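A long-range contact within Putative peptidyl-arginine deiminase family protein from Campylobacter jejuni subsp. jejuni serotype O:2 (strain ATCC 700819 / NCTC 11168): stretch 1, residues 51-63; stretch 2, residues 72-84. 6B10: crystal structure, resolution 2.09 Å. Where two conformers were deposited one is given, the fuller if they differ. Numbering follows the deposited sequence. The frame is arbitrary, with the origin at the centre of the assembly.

Stretch 1 (51-63) VSEFQKVLLIAPK
Stretch 2 72-84: DIKNVEFFKCDTN

Two neighbouring parallel strands, spanning Val 57 to Ala 61 and Val 76 to Lys 80, run side by side with 25° between their N-to-C directions and a closest axial approach of 4.7 Å; the two stretches together bury 867 Å². Register is one to one: Val 57 lies beside Val 76, Leu 58 beside Glu 77, Leu 59 beside Phe 78, Ile 60 beside Phe 79 and Ala 61 beside Lys 80, and the CA-CA spacing widens from 4.8 Å at Val 57 and Val 76 to 5.6 Å at Ala 61 and Lys 80. Phi/psi values are extended throughout, near -125/137 at Val 57 and -118/124 at Val 76, whereas Asn 75 turns into its strand with positive phi (58/32).

The ladder is the staggered one of parallel sheets, in which each odd-numbered residue of the first strand bonds to the two residues flanking its partner. Val 57 N donates to Asn 75 O (2.9 Å) and Glu 77 N to Val 57 O (2.8 Å, nearly linear at 176°). Leu 59 N then reaches Glu 77 O at 3.0 Å, and Phe 79 N reaches Leu 59 O at 3.1 Å. Ala 61 N to Phe 79 O is weak at 3.4 Å, but Cys 81 N to Ala 61 O recovers to 3.0 Å. Most of these carbonyls also receive CA-H contacts, such as Val 76 CA to Val 57 O at 3.4 Å. Pro 62, lacking an amide hydrogen, cannot extend the series: its N sits 3.1 Å from Cys 81 O without a bond.

On the face carrying Val 57, Leu 59, Val 76 and Phe 78, Leu 59 (chi1 m, chi2 t) is the central bump. Its CD1 rests against Val 76 CG1 (3.6 Å) and Phe 78 CE1 (4.1 Å), which are side by side, and meets the Phe 78 ring (chi1 m) obliquely. Both valines are t, and Val 57 CB lies 4.3 Å from Val 76 CG2.

The other face bears Leu 58, Ile 60, Glu 77 and Phe 79. Leu 58 (t, p) swings its end across the seam, so that CD1 lies 3.9 Å from Glu 77 CB and 4.1 Å from Phe 79 CB. Ile 60 (m, t) sets CG2 at the edge of the Phe 79 ring (chi1 t), 4.3 Å from CD2, and 4.0 Å from Cys 81 CB. Lys 56 (m, t, m, t) lays CD 3.8 Å from Glu 77 OE2; its NZ remains 4.5 Å from that OE2, too far for a salt bridge.

Before the strands, Ser 52 (chi1 p) points toward stretch 2, with OG 3.2 Å from Ile 73 CG2 and CB 4.1 Å from Val 76 CG2. A water donates to both Ser 52 OG (2.9 Å) and Lys 74 O (3.1 Å), bridging the gap. Beyond the strands, the C-gamma-exo ring of Pro 62 packs CB 3.8 Å from Asp 82 OD1 and CD 4.2 Å from Thr 83 CG2.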

# COMPACT_ATOMS: atom_id res chain seq x y z
N VAL A 51 -2.68 15.02 -0.86
CA VAL A 51 -1.77 14.44 -1.86
C VAL A 51 -1.54 15.37 -3.05
O VAL A 51 -0.40 15.54 -3.51
CB VAL A 51 -2.29 13.09 -2.40
CG1 VAL A 51 -1.41 12.59 -3.54
CG2 VAL A 51 -2.32 12.04 -1.30
N SER A 52 -2.63 15.97 -3.54
CA SER A 52 -2.61 16.77 -4.77
C SER A 52 -1.67 17.95 -4.68
O SER A 52 -1.22 18.46 -5.70
CB SER A 52 -4.02 17.24 -5.13
OG SER A 52 -4.51 18.19 -4.20
N GLU A 53 -1.36 18.38 -3.46
CA GLU A 53 -0.38 19.44 -3.23
C GLU A 53 1.02 19.00 -3.62
O GLU A 53 1.88 19.82 -3.92
CB GLU A 53 -0.38 19.86 -1.76
CG GLU A 53 0.37 21.16 -1.48
CD GLU A 53 0.87 21.25 -0.05
OE1 GLU A 53 1.99 21.78 0.15
OE2 GLU A 53 0.15 20.80 0.86
N PHE A 54 1.26 17.68 -3.61
CA PHE A 54 2.60 17.13 -3.86
C PHE A 54 2.79 16.40 -5.19
O PHE A 54 3.89 16.38 -5.73
CB PHE A 54 2.98 16.21 -2.71
CG PHE A 54 3.23 16.94 -1.42
CD1 PHE A 54 4.47 17.49 -1.16
CD2 PHE A 54 2.21 17.08 -0.48
CE1 PHE A 54 4.71 18.17 0.02
CE2 PHE A 54 2.44 17.76 0.70
CZ PHE A 54 3.69 18.30 0.95
N GLN A 55 1.74 15.77 -5.71
CA GLN A 55 1.83 15.11 -7.01
C GLN A 55 0.44 14.90 -7.59
O GLN A 55 -0.56 15.04 -6.89
CB GLN A 55 2.57 13.76 -6.89
CG GLN A 55 1.80 12.66 -6.16
CD GLN A 55 2.62 11.40 -5.94
OE1 GLN A 55 3.79 11.45 -5.57
NE2 GLN A 55 2.00 10.25 -6.15
N LYS A 56 0.39 14.54 -8.86
CA LYS A 56 -0.90 14.31 -9.50
C LYS A 56 -1.63 13.15 -8.86
O LYS A 56 -1.01 12.21 -8.35
CB LYS A 56 -0.74 14.05 -11.00
CG LYS A 56 -0.34 15.28 -11.80
CD LYS A 56 -0.17 14.92 -13.26
CE LYS A 56 1.17 14.25 -13.52
NZ LYS A 56 1.20 13.67 -14.90
N VAL A 57 -2.95 13.22 -8.90
CA VAL A 57 -3.81 12.18 -8.38
C VAL A 57 -4.76 11.77 -9.51
O VAL A 57 -5.29 12.63 -10.22
CB VAL A 57 -4.64 12.69 -7.18
CG1 VAL A 57 -5.65 11.65 -6.71
CG2 VAL A 57 -3.73 13.11 -6.04
N LEU A 58 -4.96 10.46 -9.66
CA LEU A 58 -5.92 9.92 -10.61
C LEU A 58 -7.03 9.20 -9.85
O LEU A 58 -6.76 8.28 -9.08
CB LEU A 58 -5.23 8.95 -11.57
CG LEU A 58 -6.13 8.29 -12.63
CD1 LEU A 58 -6.80 9.34 -13.51
CD2 LEU A 58 -5.34 7.32 -13.49
N LEU A 59 -8.27 9.61 -10.08
CA LEU A 59 -9.43 9.00 -9.44
C LEU A 59 -10.23 8.20 -10.45
O LEU A 59 -10.59 8.71 -11.50
CB LEU A 59 -10.32 10.08 -8.83
CG LEU A 59 -9.68 11.04 -7.83
CD1 LEU A 59 -10.68 12.12 -7.44
CD2 LEU A 59 -9.18 10.30 -6.60
N ILE A 60 -10.50 6.94 -10.11
CA ILE A 60 -11.21 6.01 -10.98
C ILE A 60 -12.61 5.79 -10.42
O ILE A 60 -12.76 5.48 -9.24
CB ILE A 60 -10.47 4.66 -11.05
CG1 ILE A 60 -9.02 4.86 -11.51
CG2 ILE A 60 -11.18 3.69 -11.99
CD1 ILE A 60 -8.12 3.67 -11.27
N ALA A 61 -13.63 5.96 -11.26
CA ALA A 61 -15.03 5.77 -10.85
C ALA A 61 -15.95 5.53 -12.05
O ALA A 61 -15.63 5.96 -13.16
CB ALA A 61 -15.51 6.97 -10.06
N PRO A 62 -17.09 4.85 -11.83
CA PRO A 62 -18.01 4.51 -12.93
C PRO A 62 -18.67 5.71 -13.62
O PRO A 62 -18.87 5.68 -14.83
CB PRO A 62 -19.09 3.66 -12.24
CG PRO A 62 -18.47 3.18 -10.98
CD PRO A 62 -17.53 4.25 -10.56
N LYS A 63 -19.01 6.75 -12.86
CA LYS A 63 -19.79 7.87 -13.38
C LYS A 63 -19.09 9.21 -13.23
O LYS A 63 -18.29 9.41 -12.32
CB LYS A 63 -21.14 7.94 -12.68
CG LYS A 63 -21.99 6.70 -12.90
CD LYS A 63 -23.39 6.86 -12.33
CE LYS A 63 -24.39 6.03 -13.11
NZ LYS A 63 -25.70 5.93 -12.42
N ASP A 72 -12.87 20.71 -8.15
CA ASP A 72 -12.21 21.97 -7.81
C ASP A 72 -10.72 21.82 -7.46
O ASP A 72 -10.01 22.82 -7.38
CB ASP A 72 -12.95 22.63 -6.64
N ILE A 73 -10.25 20.58 -7.26
CA ILE A 73 -8.91 20.34 -6.72
C ILE A 73 -7.87 20.28 -7.84
O ILE A 73 -8.00 19.48 -8.76
CB ILE A 73 -8.85 19.03 -5.91
CG1 ILE A 73 -9.99 18.96 -4.89
CG2 ILE A 73 -7.50 18.90 -5.20
CD1 ILE A 73 -10.27 17.56 -4.39
N LYS A 74 -6.85 21.12 -7.75
CA LYS A 74 -5.75 21.14 -8.72
C LYS A 74 -5.01 19.80 -8.74
O LYS A 74 -4.99 19.08 -7.74
CB LYS A 74 -4.76 22.27 -8.39
N ASN A 75 -4.41 19.48 -9.88
CA ASN A 75 -3.67 18.22 -10.08
C ASN A 75 -4.46 16.95 -9.84
O ASN A 75 -3.90 15.94 -9.42
CB ASN A 75 -2.41 18.20 -9.21
CG ASN A 75 -1.53 19.39 -9.47
OD1 ASN A 75 -1.42 20.29 -8.64
ND2 ASN A 75 -0.90 19.42 -10.63
N VAL A 76 -5.76 16.98 -10.12
CA VAL A 76 -6.59 15.79 -10.01
C VAL A 76 -7.16 15.45 -11.38
O VAL A 76 -7.80 16.29 -12.02
CB VAL A 76 -7.70 15.96 -8.96
CG1 VAL A 76 -8.55 14.70 -8.87
CG2 VAL A 76 -7.08 16.26 -7.60
N GLU A 77 -6.91 14.23 -11.83
CA GLU A 77 -7.45 13.74 -13.09
C GLU A 77 -8.48 12.67 -12.80
O GLU A 77 -8.53 12.13 -11.69
CB GLU A 77 -6.35 13.20 -14.00
CG GLU A 77 -5.42 14.29 -14.49
CD GLU A 77 -4.21 13.75 -15.23
OE1 GLU A 77 -4.23 12.58 -15.66
OE2 GLU A 77 -3.24 14.52 -15.38
N PHE A 78 -9.30 12.37 -13.80
CA PHE A 78 -10.41 11.45 -13.66
C PHE A 78 -10.40 10.46 -14.81
O PHE A 78 -9.94 10.77 -15.90
CB PHE A 78 -11.73 12.22 -13.63
CG PHE A 78 -11.70 13.44 -12.76
CD1 PHE A 78 -11.81 13.33 -11.38
CD2 PHE A 78 -11.53 14.70 -13.32
CE1 PHE A 78 -11.77 14.45 -10.57
CE2 PHE A 78 -11.50 15.83 -12.51
CZ PHE A 78 -11.62 15.71 -11.14
N PHE A 79 -10.89 9.25 -14.55
CA PHE A 79 -10.95 8.21 -15.55
C PHE A 79 -12.21 7.37 -15.37
O PHE A 79 -12.35 6.65 -14.37
CB PHE A 79 -9.72 7.31 -15.47
CG PHE A 79 -9.75 6.15 -16.43
CD1 PHE A 79 -9.56 6.35 -17.79
CD2 PHE A 79 -9.98 4.86 -15.97
CE1 PHE A 79 -9.60 5.29 -18.68
CE2 PHE A 79 -10.02 3.79 -16.86
CZ PHE A 79 -9.83 4.01 -18.21
N LYS A 80 -13.13 7.46 -16.33
CA LYS A 80 -14.38 6.72 -16.29
C LYS A 80 -14.12 5.23 -16.46
O LYS A 80 -13.47 4.81 -17.42
CB LYS A 80 -15.34 7.21 -17.37
N CYS A 81 -14.63 4.44 -15.51
CA CYS A 81 -14.44 2.99 -15.52
C CYS A 81 -15.24 2.35 -14.39
O CYS A 81 -15.18 2.82 -13.25
CB CYS A 81 -12.96 2.64 -15.37
SG CYS A 81 -12.62 0.89 -15.12
N ASP A 82 -15.98 1.29 -14.69
CA ASP A 82 -16.82 0.63 -13.69
C ASP A 82 -15.98 -0.16 -12.72
O ASP A 82 -14.92 -0.67 -13.07
CB ASP A 82 -17.85 -0.29 -14.35
CG ASP A 82 -18.93 0.48 -15.10
OD1 ASP A 82 -18.71 1.66 -15.44
OD2 ASP A 82 -20.01 -0.11 -15.34
N THR A 83 -16.48 -0.28 -11.49
CA THR A 83 -15.78 -0.97 -10.41
C THR A 83 -16.71 -1.12 -9.21
O THR A 83 -17.85 -0.64 -9.22
CB THR A 83 -14.50 -0.22 -9.98
OG1 THR A 83 -13.80 -0.96 -8.97
CG2 THR A 83 -14.83 1.18 -9.45
N ASN A 84 -16.23 -1.78 -8.17
CA ASN A 84 -16.89 -1.77 -6.86
C ASN A 84 -15.88 -1.70 -5.71
O ASN A 84 -15.97 -0.81 -4.87
CB ASN A 84 -17.84 -2.97 -6.70
CG ASN A 84 -17.22 -4.29 -7.10
OD1 ASN A 84 -16.15 -4.34 -7.72
ND2 ASN A 84 -17.88 -5.39 -6.74
O HOH W 1 -4.34 20.82 -5.29